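Local coordinates for aq_2013 protein (Aquifex aeolicus, PDB 2P6C), which is of unknown function but belongs to the YjbQ (UPF0047) family and, in this crystal, binds phosphate ions in what may be an anion-binding pocket, at residues T5-F10 / R129-I134; K13-L18 / D123-K128; M44-S49 / D88-N93. All blocks are in the same frame, centred on the assembly; numbering follows the deposited sequence.

Contact 1 (T5-F10 / R129-I134)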
loop_
_atom_site.group_PDB
_atom_site.type_symbol
_atom_site.label_atom_id
_atom_site.label_comp_id
_atom_site.label_asym_id
_atom_site.label_seq_id
_atom_site.Cartn_x
_atom_site.Cartn_y
_atom_site.Cartn_z
ATOM N N THR A 5 -20.028 4.895 4.699
ATOM C CA THR A 5 -19.192 5.693 3.824
ATOM C C THR A 5 -19.226 7.153 4.237
ATOM O O THR A 5 -20.271 7.668 4.634
ATOM C CB THR A 5 -19.682 5.579 2.382
ATOM O OG1 THR A 5 -19.798 4.198 2.028
ATOM C CG2 THR A 5 -18.709 6.258 1.429
ATOM N N LYS A 6 -18.068 7.804 4.166
ATOM C CA LYS A 6 -17.939 9.219 4.512
ATOM C C LYS A 6 -16.776 9.808 3.729
ATOM O O LYS A 6 -15.713 9.189 3.626
ATOM C CB LYS A 6 -17.694 9.397 6.014
ATOM C CG LYS A 6 -17.567 10.854 6.462
ATOM C CD LYS A 6 -18.928 11.524 6.641
ATOM C CE LYS A 6 -18.820 12.826 7.437
ATOM N NZ LYS A 6 -18.318 12.601 8.826
ATOM N N TYR A 7 -16.986 10.994 3.160
ATOM C CA TYR A 7 -15.952 11.673 2.391
ATOM C C TYR A 7 -15.449 12.909 3.133
ATOM O O TYR A 7 -16.235 13.698 3.661
ATOM C CB TYR A 7 -16.483 12.106 1.017
ATOM C CG TYR A 7 -17.050 10.980 0.182
ATOM C CD1 TYR A 7 -18.333 10.488 0.420
ATOM C CD2 TYR A 7 -16.298 10.393 -0.836
ATOM C CE1 TYR A 7 -18.853 9.444 -0.331
ATOM C CE2 TYR A 7 -16.811 9.344 -1.598
ATOM C CZ TYR A 7 -18.089 8.875 -1.338
ATOM O OH TYR A 7 -18.597 7.829 -2.072
ATOM N N LEU A 8 -14.135 13.067 3.180
ATOM C CA LEU A 8 -13.538 14.219 3.826
ATOM C C LEU A 8 -13.021 15.119 2.714
ATOM O O LEU A 8 -12.404 14.647 1.755
ATOM C CB LEU A 8 -12.395 13.786 4.747
ATOM C CG LEU A 8 -12.764 12.782 5.842
ATOM C CD1 LEU A 8 -11.531 12.502 6.689
ATOM C CD2 LEU A 8 -13.901 13.316 6.702
ATOM N N THR A 9 -13.293 16.412 2.835
ATOM C CA THR A 9 -12.854 17.361 1.821
ATOM C C THR A 9 -11.812 18.332 2.369
ATOM O O THR A 9 -11.950 18.873 3.473
ATOM C CB THR A 9 -14.042 18.165 1.243
ATOM O OG1 THR A 9 -14.937 17.262 0.586
ATOM C CG2 THR A 9 -13.555 19.206 0.237
ATOM N N PHE A 10 -10.760 18.539 1.587
ATOM C CA PHE A 10 -9.692 19.446 1.976
ATOM C C PHE A 10 -9.444 20.419 0.842
ATOM O O PHE A 10 -9.692 20.132 -0.333
ATOM C CB PHE A 10 -8.402 18.675 2.256
ATOM C CG PHE A 10 -8.570 17.559 3.245
ATOM C CD1 PHE A 10 -8.469 17.790 4.617
ATOM C CD2 PHE A 10 -8.826 16.269 2.798
ATOM C CE1 PHE A 10 -8.615 16.746 5.522
ATOM C CE2 PHE A 10 -8.976 15.220 3.688
ATOM C CZ PHE A 10 -8.870 15.455 5.055
ATOM N N ARG A 129 -10.919 15.281 -2.150
ATOM C CA ARG A 129 -11.519 14.439 -1.134
ATOM C C ARG A 129 -10.751 13.165 -0.787
ATOM O O ARG A 129 -9.936 12.650 -1.561
ATOM C CB ARG A 129 -12.942 14.035 -1.556
ATOM C CG ARG A 129 -13.887 15.156 -2.002
ATOM C CD ARG A 129 -15.219 14.514 -2.411
ATOM N NE ARG A 129 -14.985 13.689 -3.591
ATOM C CZ ARG A 129 -15.762 12.690 -4.011
ATOM N NH1 ARG A 129 -16.875 12.334 -3.358
ATOM N NH2 ARG A 129 -15.424 12.043 -5.118
ATOM N N VAL A 130 -11.048 12.682 0.411
ATOM C CA VAL A 130 -10.551 11.438 0.956
ATOM C C VAL A 130 -11.787 10.606 1.261
ATOM O O VAL A 130 -12.755 11.152 1.788
ATOM C CB VAL A 130 -9.815 11.701 2.283
ATOM C CG1 VAL A 130 -9.743 10.399 3.081
ATOM C CG2 VAL A 130 -8.404 12.241 2.064
ATOM N N VAL A 131 -11.789 9.318 0.843
ATOM C CA VAL A 131 -12.926 8.416 1.185
ATOM C C VAL A 131 -12.593 7.536 2.350
ATOM O O VAL A 131 -11.466 7.063 2.501
ATOM C CB VAL A 131 -13.420 7.564 -0.032
ATOM C CG1 VAL A 131 -12.283 6.747 -0.650
ATOM C CG2 VAL A 131 -14.505 6.599 0.415
ATOM N N ILE A 132 -13.601 7.410 3.243
ATOM C CA ILE A 132 -13.558 6.456 4.346
ATOM C C ILE A 132 -14.620 5.406 4.094
ATOM O O ILE A 132 -15.787 5.692 4.011
ATOM C CB ILE A 132 -13.887 7.144 5.682
ATOM C CG1 ILE A 132 -12.849 8.217 5.997
ATOM C CG2 ILE A 132 -13.841 6.101 6.824
ATOM C CD1 ILE A 132 -13.281 9.140 7.138
ATOM N N LYS A 133 -14.168 4.164 3.927
ATOM C CA LYS A 133 -15.129 3.112 3.692
ATOM C C LYS A 133 -14.942 2.013 4.723
ATOM O O LYS A 133 -13.878 1.422 4.851
ATOM C CB LYS A 133 -14.891 2.555 2.289
ATOM C CG LYS A 133 -16.014 1.615 1.844
ATOM C CD LYS A 133 -17.330 2.357 1.619
ATOM C CE LYS A 133 -18.246 1.628 0.625
ATOM N NZ LYS A 133 -19.227 2.564 0.081
ATOM N N ILE A 134 -16.029 1.823 5.504
ATOM C CA ILE A 134 -16.020 0.836 6.586
ATOM C C ILE A 134 -16.999 -0.295 6.324
ATOM O O ILE A 134 -18.119 -0.090 5.875
ATOM C CB ILE A 134 -16.436 1.553 7.880
ATOM C CG1 ILE A 134 -15.345 2.578 8.243
ATOM C CG2 ILE A 134 -16.524 0.502 9.011
ATOM C CD1 ILE A 134 -15.630 3.540 9.410
#
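Tyr7 and Arg129 meet diagonally across two antiparallel strands. Arg129 NH1 lies 3.2 Å from Tyr7 CD2, with the guanidinium turned only 11° from the plane of the ring; the bend of the arginine chain at chi3 (-66°) lays its end along the tyrosine. The Val131 side chain lies beside Tyr7 and points the same way, its CG2 4.1 Å from Tyr7 CE2. On this face, too, Lys133 reaches Thr5: its chain leaves anti to the backbone N, bends at chi2 (68°) and gives a hydrogen bond from NZ to Thr5 OG1 at 2.6 Å. On the other face Leu8 CD1 touches Ile132 CD1 at 3.8 Å, and Val130 CG2 comes up to the edge of the Phe10 ring, 3.4 Å from CE2.

Behind these side chains lies a regular antiparallel ladder. Lys6 with Ile132 and Leu8 with Val130 are the hydrogen-bonded pairs, each closed by two N-H...O=C bonds; Leu8 N to Val130 O, at 2.7 Å, is nearly straight. Thr5, Tyr7 and Thr9 fill the non-hydrogen-bonded positions opposite Lys133, Val131 and Arg129. The ladder joins strand 2-10, outermost in the four-stranded sheet of this chain, to strand 128-136, with strand 37-43 beyond.

Helix 22-32 covers the Leu8 and Ile132 face, with Glu24 on Leu8 and Ala28 on Ile132. The Tyr7 face meets the second subunit, where Asp110 of that subunit takes Tyr7 OH and Glu36 of that subunit forms a salt bridge with Lys133 NZ.

Contact 2 (K13-L18 / D123-K128). With PO4 (phosphate ion), chain D; PO4 (phosphate ion), chain C.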
loop_
_atom_site.group_PDB
_atom_site.type_symbol
_atom_site.label_atom_id
_atom_site.label_comp_id
_atom_site.label_asym_id
_atom_site.label_seq_id
_atom_site.Cartn_x
_atom_site.Cartn_y
_atom_site.Cartn_z
ATOM N N LYS A 13 -4.251 25.344 2.567
ATOM C CA LYS A 13 -3.865 26.681 2.373
ATOM C C LYS A 13 -2.555 26.727 1.511
ATOM O O LYS A 13 -2.271 27.698 0.823
ATOM C CB LYS A 13 -3.777 27.200 3.825
ATOM C CG LYS A 13 -3.910 28.722 3.899
ATOM C CD LYS A 13 -3.077 29.325 5.031
ATOM C CE LYS A 13 -2.049 30.338 4.519
ATOM N NZ LYS A 13 -1.054 30.597 5.558
ATOM N N LYS A 14 -1.784 25.642 1.521
ATOM C CA LYS A 14 -0.514 25.469 0.802
ATOM C C LYS A 14 -0.572 24.383 -0.236
ATOM O O LYS A 14 -1.339 23.436 -0.124
ATOM C CB LYS A 14 0.562 25.047 1.770
ATOM C CG LYS A 14 1.112 26.190 2.611
ATOM C CD LYS A 14 1.283 25.762 4.055
ATOM C CE LYS A 14 2.745 25.487 4.402
ATOM N NZ LYS A 14 2.824 25.075 5.788
ATOM N N ARG A 15 0.328 24.408 -1.211
ATOM C CA ARG A 15 0.423 23.331 -2.192
ATOM C C ARG A 15 0.737 21.985 -1.526
ATOM O O ARG A 15 0.196 20.947 -1.881
ATOM C CB ARG A 15 1.521 23.694 -3.198
ATOM C CG ARG A 15 0.952 24.138 -4.547
ATOM C CD ARG A 15 1.934 25.014 -5.337
ATOM N NE ARG A 15 2.516 26.050 -4.477
ATOM C CZ ARG A 15 3.623 26.679 -4.920
ATOM N NH1 ARG A 15 4.137 26.371 -6.097
ATOM N NH2 ARG A 15 4.210 27.604 -4.156
ATOM N N ARG A 16 1.643 22.008 -0.551
ATOM C CA ARG A 16 2.054 20.808 0.182
ATOM C C ARG A 16 1.743 20.993 1.655
ATOM O O ARG A 16 2.088 22.015 2.247
ATOM C CB ARG A 16 3.556 20.565 0.035
ATOM C CG ARG A 16 4.016 20.280 -1.382
ATOM C CD ARG A 16 5.537 20.242 -1.458
ATOM N NE ARG A 16 6.008 19.994 -2.816
ATOM C CZ ARG A 16 7.263 20.169 -3.210
ATOM N NH1 ARG A 16 8.178 20.596 -2.345
ATOM N NH2 ARG A 16 7.606 19.933 -4.472
ATOM N N GLU A 17 1.117 19.993 2.260
ATOM C CA GLU A 17 0.763 20.097 3.665
ATOM C C GLU A 17 0.410 18.737 4.245
ATOM O O GLU A 17 -0.033 17.840 3.531
ATOM C CB GLU A 17 -0.429 21.041 3.807
ATOM C CG GLU A 17 -0.528 21.750 5.139
ATOM C CD GLU A 17 -1.596 22.830 5.125
ATOM O OE1 GLU A 17 -1.742 23.501 4.080
ATOM O OE2 GLU A 17 -2.280 23.020 6.154
ATOM N N LEU A 18 0.613 18.597 5.549
ATOM C CA LEU A 18 0.385 17.431 6.372
ATOM C C LEU A 18 -0.850 17.714 7.190
ATOM O O LEU A 18 -0.869 18.581 8.053
ATOM C CB LEU A 18 1.607 17.213 7.296
ATOM C CG LEU A 18 1.942 15.728 7.589
ATOM C CD1 LEU A 18 1.488 14.793 6.466
ATOM C CD2 LEU A 18 3.440 15.486 7.769
ATOM N N ASP A 123 -0.232 18.806 -3.850
ATOM C CA ASP A 123 -0.679 19.838 -4.797
ATOM C C ASP A 123 -2.036 20.387 -4.447
ATOM O O ASP A 123 -3.033 20.290 -5.141
ATOM C CB ASP A 123 -0.734 19.212 -6.192
ATOM C CG ASP A 123 -0.971 20.283 -7.258
ATOM O OD1 ASP A 123 -0.652 21.445 -7.000
ATOM O OD2 ASP A 123 -1.429 19.935 -8.343
ATOM N N GLY A 124 -2.069 20.985 -3.265
ATOM C CA GLY A 124 -3.328 21.457 -2.750
ATOM C C GLY A 124 -3.816 22.821 -3.250
ATOM O O GLY A 124 -3.577 23.226 -4.384
ATOM N N GLN A 125 -4.509 23.511 -2.348
ATOM C CA GLN A 125 -5.115 24.812 -2.608
ATOM C C GLN A 125 -6.370 24.690 -3.477
ATOM O O GLN A 125 -6.818 25.660 -4.077
ATOM C CB GLN A 125 -4.107 25.775 -3.246
ATOM C CG GLN A 125 -2.987 26.152 -2.291
ATOM C CD GLN A 125 -2.053 27.197 -2.865
ATOM O OE1 GLN A 125 -1.928 27.324 -4.086
ATOM N NE2 GLN A 125 -1.418 27.976 -1.993
ATOM N N ARG A 126 -6.935 23.484 -3.529
ATOM C CA ARG A 126 -8.189 23.261 -4.213
ATOM C C ARG A 126 -8.912 22.083 -3.586
ATOM O O ARG A 126 -8.329 21.262 -2.891
ATOM C CB ARG A 126 -7.884 22.963 -5.681
ATOM C CG ARG A 126 -6.919 21.789 -5.844
ATOM C CD ARG A 126 -6.561 21.542 -7.313
ATOM N NE ARG A 126 -5.308 20.789 -7.416
ATOM C CZ ARG A 126 -5.395 19.494 -7.769
ATOM N NH1 ARG A 126 -6.576 18.951 -8.013
ATOM N NH2 ARG A 126 -4.283 18.760 -7.871
ATOM N N PRO A 127 -10.242 22.028 -3.784
ATOM C CA PRO A 127 -11.073 20.995 -3.168
ATOM C C PRO A 127 -10.728 19.580 -3.623
ATOM O O PRO A 127 -10.823 19.254 -4.801
ATOM C CB PRO A 127 -12.490 21.411 -3.572
ATOM C CG PRO A 127 -12.400 22.872 -3.953
ATOM C CD PRO A 127 -11.061 22.888 -4.664
ATOM N N LYS A 128 -10.307 18.753 -2.672
ATOM C CA LYS A 128 -9.942 17.360 -2.934
ATOM C C LYS A 128 -10.510 16.498 -1.816
ATOM O O LYS A 128 -10.575 16.923 -0.656
ATOM C CB LYS A 128 -8.421 17.236 -3.022
ATOM C CG LYS A 128 -7.861 17.963 -4.240
ATOM C CD LYS A 128 -6.370 18.286 -4.157
ATOM C CE LYS A 128 -5.489 17.101 -4.501
ATOM N NZ LYS A 128 -4.126 17.546 -4.945
HETATM P P PO4 D . 2.218 27.739 -1.101
HETATM O O1 PO4 D . 1.521 28.739 -1.947
HETATM O O2 PO4 D . 1.553 27.733 0.159
HETATM O O3 PO4 D . 2.288 26.538 -1.858
HETATM O O4 PO4 D . 3.676 28.220 -0.871
HETATM P P PO4 C . -6.127 16.066 -9.283
HETATM O O1 PO4 C . -6.614 16.571 -10.592
HETATM O O2 PO4 C . -6.943 16.670 -8.284
HETATM O O3 PO4 C . -6.079 14.649 -9.383
HETATM O O4 PO4 C . -4.669 16.559 -9.079
#
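Lys13 takes part through its carbonyl oxygen, which accepts a hydrogen bond from Gln125 NE2 at 3.0 Å. The N-H points almost straight at the acceptor (166°) and the oxygen lies in the amide plane of Gln125, although the donor is tilted off the carbonyl plane of Lys13. Gln125 reaches this far because its chain runs extended beyond CG. At Lys14 the same chain passes along the backbone, its CG 3.6 Å from Lys14 C.

Arg15 makes the second link: Gly124 N donates to Arg15 O at 2.7 Å. Asp123 N lies close to that oxygen as well, but at a poor angle, and bonds to Glu121 instead. The two links bring together the loop entering strand 17-20 and the loop leaving strand 116-121, antiparallel neighbours in a three-stranded sheet, so the contact carries their pairing beyond the sheet, at the protein surface.

The Arg15 side chain turns back at chi3 (-46°), which puts NE on the same phosphate oxygen as its own backbone N; NE to O3 of the chain D ion measures 2.7 Å and Arg15 N to O3 measures 3.0 Å. Gln125 NE2 adds a weak bond to O1, and this ion, probably from the crystallisation liquor, thus bridges the two loops. Arg16 leaves the contact for a salt bridge with Glu68.

Within the second loop Arg126 NH2 forms a salt bridge with Asp123 OD2 at 3.1 Å, meeting it from above the carboxylate plane. Asn86 donates to that same oxygen, while Lys128 NZ holds Asp123 O at 3.0 Å.

Contact 3 (M44-S49 / D88-N93). With PO4 (phosphate ion), chain C; PO4 (phosphate ion), chain E.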
loop_
_atom_site.group_PDB
_atom_site.type_symbol
_atom_site.label_atom_id
_atom_site.label_comp_id
_atom_site.label_asym_id
_atom_site.label_seq_id
_atom_site.Cartn_x
_atom_site.Cartn_y
_atom_site.Cartn_z
ATOM N N MET A 44 -8.719 10.297 -3.034
ATOM C CA MET A 44 -9.381 10.104 -4.327
ATOM C C MET A 44 -8.629 10.811 -5.460
ATOM O O MET A 44 -9.090 10.850 -6.592
ATOM C CB MET A 44 -10.812 10.620 -4.219
ATOM C CG MET A 44 -11.585 9.932 -3.083
ATOM S SD MET A 44 -13.384 10.078 -3.245
ATOM C CE MET A 44 -13.665 8.868 -4.549
ATOM N N HIS A 45 -7.451 11.337 -5.143
ATOM C CA HIS A 45 -6.653 12.046 -6.128
ATOM C C HIS A 45 -5.260 11.439 -6.277
ATOM O O HIS A 45 -4.763 10.745 -5.390
ATOM C CB HIS A 45 -6.563 13.531 -5.731
ATOM C CG HIS A 45 -7.902 14.172 -5.543
ATOM N ND1 HIS A 45 -8.507 14.921 -6.528
ATOM C CD2 HIS A 45 -8.810 14.064 -4.542
ATOM C CE1 HIS A 45 -9.732 15.241 -6.149
ATOM N NE2 HIS A 45 -9.941 14.732 -4.947
ATOM N N LEU A 46 -4.618 11.732 -7.399
ATOM C CA LEU A 46 -3.282 11.215 -7.786
ATOM C C LEU A 46 -2.167 12.135 -7.233
ATOM O O LEU A 46 -0.974 11.913 -7.395
ATOM C CB LEU A 46 -3.104 11.211 -9.343
ATOM C CG LEU A 46 -3.881 10.082 -10.120
ATOM C CD1 LEU A 46 -3.711 8.653 -9.604
ATOM C CD2 LEU A 46 -5.376 10.334 -10.207
ATOM N N THR A 47 -2.530 13.266 -6.632
ATOM C CA THR A 47 -1.548 14.250 -6.194
ATOM C C THR A 47 -1.576 14.485 -4.670
ATOM O O THR A 47 -1.131 15.505 -4.162
ATOM C CB THR A 47 -1.849 15.546 -6.944
ATOM O OG1 THR A 47 -3.223 15.886 -6.748
ATOM C CG2 THR A 47 -1.596 15.352 -8.443
ATOM N N SER A 48 -2.126 13.496 -3.975
ATOM C CA SER A 48 -2.246 13.501 -2.532
ATOM C C SER A 48 -2.414 12.056 -2.075
ATOM O O SER A 48 -2.877 11.202 -2.841
ATOM C CB SER A 48 -3.455 14.341 -2.101
ATOM O OG SER A 48 -4.681 13.794 -2.561
ATOM N N SER A 49 -2.041 11.789 -0.827
ATOM C CA SER A 49 -2.165 10.437 -0.246
ATOM C C SER A 49 -2.595 10.482 1.234
ATOM O O SER A 49 -2.372 11.470 1.933
ATOM C CB SER A 49 -0.795 9.723 -0.346
ATOM O OG SER A 49 -0.414 9.526 -1.717
ATOM N N ASP A 88 5.832 16.073 -9.937
ATOM C CA ASP A 88 6.424 15.552 -8.706
ATOM C C ASP A 88 5.366 15.102 -7.698
ATOM O O ASP A 88 5.602 14.184 -6.912
ATOM C CB ASP A 88 7.353 16.588 -8.052
ATOM C CG ASP A 88 6.595 17.750 -7.413
ATOM O OD1 ASP A 88 6.174 18.666 -8.146
ATOM O OD2 ASP A 88 6.425 17.748 -6.171
ATOM N N ALA A 89 4.203 15.747 -7.712
ATOM C CA ALA A 89 3.128 15.382 -6.787
ATOM C C ALA A 89 2.582 13.991 -7.092
ATOM O O ALA A 89 2.170 13.256 -6.193
ATOM C CB ALA A 89 2.000 16.407 -6.858
ATOM N N HIS A 90 2.559 13.645 -8.372
ATOM C CA HIS A 90 2.082 12.338 -8.793
ATOM C C HIS A 90 3.075 11.286 -8.336
ATOM O O HIS A 90 2.692 10.230 -7.836
ATOM C CB HIS A 90 1.947 12.300 -10.310
ATOM C CG HIS A 90 0.734 13.002 -10.824
ATOM N ND1 HIS A 90 -0.490 12.379 -10.948
ATOM C CD2 HIS A 90 0.549 14.280 -11.231
ATOM C CE1 HIS A 90 -1.375 13.242 -11.414
ATOM N NE2 HIS A 90 -0.770 14.402 -11.594
ATOM N N LEU A 91 4.358 11.585 -8.509
ATOM C CA LEU A 91 5.396 10.655 -8.101
ATOM C C LEU A 91 5.352 10.458 -6.584
ATOM O O LEU A 91 5.480 9.329 -6.093
ATOM C CB LEU A 91 6.767 11.167 -8.558
ATOM C CG LEU A 91 6.921 11.293 -10.081
ATOM C CD1 LEU A 91 8.293 11.877 -10.417
ATOM C CD2 LEU A 91 6.743 9.926 -10.746
ATOM N N LYS A 92 5.161 11.551 -5.844
ATOM C CA LYS A 92 5.068 11.464 -4.384
ATOM C C LYS A 92 3.883 10.585 -3.971
ATOM O O LYS A 92 3.912 9.920 -2.952
ATOM C CB LYS A 92 4.951 12.882 -3.779
ATOM C CG LYS A 92 6.253 13.699 -3.775
ATOM C CD LYS A 92 6.029 15.127 -3.256
ATOM C CE LYS A 92 7.339 15.932 -3.115
ATOM N NZ LYS A 92 7.855 16.406 -4.410
ATOM N N ASN A 93 2.795 10.577 -4.766
ATOM C CA ASN A 93 1.601 9.764 -4.503
ATOM C C ASN A 93 1.934 8.281 -4.713
ATOM O O ASN A 93 1.541 7.392 -3.973
ATOM C CB ASN A 93 0.489 10.219 -5.463
ATOM C CG ASN A 93 -0.624 9.203 -5.551
ATOM O OD1 ASN A 93 -0.663 8.357 -6.441
ATOM N ND2 ASN A 93 -1.555 9.291 -4.584
HETATM P P PO4 C . -6.127 16.066 -9.283
HETATM O O1 PO4 C . -6.614 16.571 -10.592
HETATM O O2 PO4 C . -6.943 16.670 -8.284
HETATM O O3 PO4 C . -6.079 14.649 -9.383
HETATM O O4 PO4 C . -4.669 16.559 -9.079
HETATM P P PO4 E . -3.529 16.906 -12.418
HETATM O O1 PO4 E . -4.576 15.939 -12.353
HETATM O O2 PO4 E . -2.216 16.489 -12.769
HETATM O O3 PO4 E . -3.431 17.602 -11.034
HETATM O O4 PO4 E . -3.859 17.990 -13.321
#
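Asn93 presses against Leu46 and ends between Ser48 and Ser49. Its CB sits 3.0 Å from Leu46 O, pointing from the helix toward the loop. CG, set anti to the backbone N (chi1 164°), remains 3.3 Å from Leu46 O. There the amide divides: OD1 lies on the Leu46 side, 3.7 Å from Leu46 O, whereas ND2 donates to Ser48 O at 2.9 Å. That bond arrives from above the carbonyl plane rather than on a lone pair, and its 134° N-H...O angle is far from straight. ND2 also has a weak bond to Ser49 OG, whose stronger partner is Thr96.

Asn93 thereby ties helix 87-96 to the start of strand 48-53, an outer strand of the three-stranded sheet in this chain, while its CB and CG pack on the preceding loop. Leu46 O is buried there without a conventional hydrogen-bond partner; the CA-H of His90 points at it almost linearly, with CA to O at 3.4 Å.

One turn back along the helix, His90 receives Thr47 CG2 over one ring face, a CH-pi contact of 3.6 Å to the ring centroid, while Leu46 CB packs against ND1. The ring's NE2 donates to O2 of the chain E phosphate at 2.8 Å, an ion also bonded by Asn86 and His79. Thr47 OG1 and His45 ND1 bind the chain C phosphate, which Arg126 approaches too, and Lys128 NZ bonds Thr47 OG1. Both ions probably come from the crystallisation liquor, but histidines, threonine and basic residues gathered around them are consistent with an anion-binding pocket.

Overall arrangement
Contact 3 is the most buried of the three, contact 1 is partly buried, and contact 2 lies at the surface. Contact 1 rests on paired backbone bonds between neighbouring strands, contact 2 on two single bonds between loops plus a bridging ion, and contact 3 on helix side chains packed on a loop and bonded to the first residues of the strand after it. Lys128 carries contact 1 into contact 2, its O bonding Phe10 N, while Met44 N bonds Arg129 O between contacts 1 and 3. Contacts 2 and 3 serve the same three-stranded sheet and share the chain C phosphate; Arg16 with Asp88 adds a salt bridge between them. Contacts 1 and 3 both meet the second subunit, whereas contact 2 meets no other protein chain of the assembly.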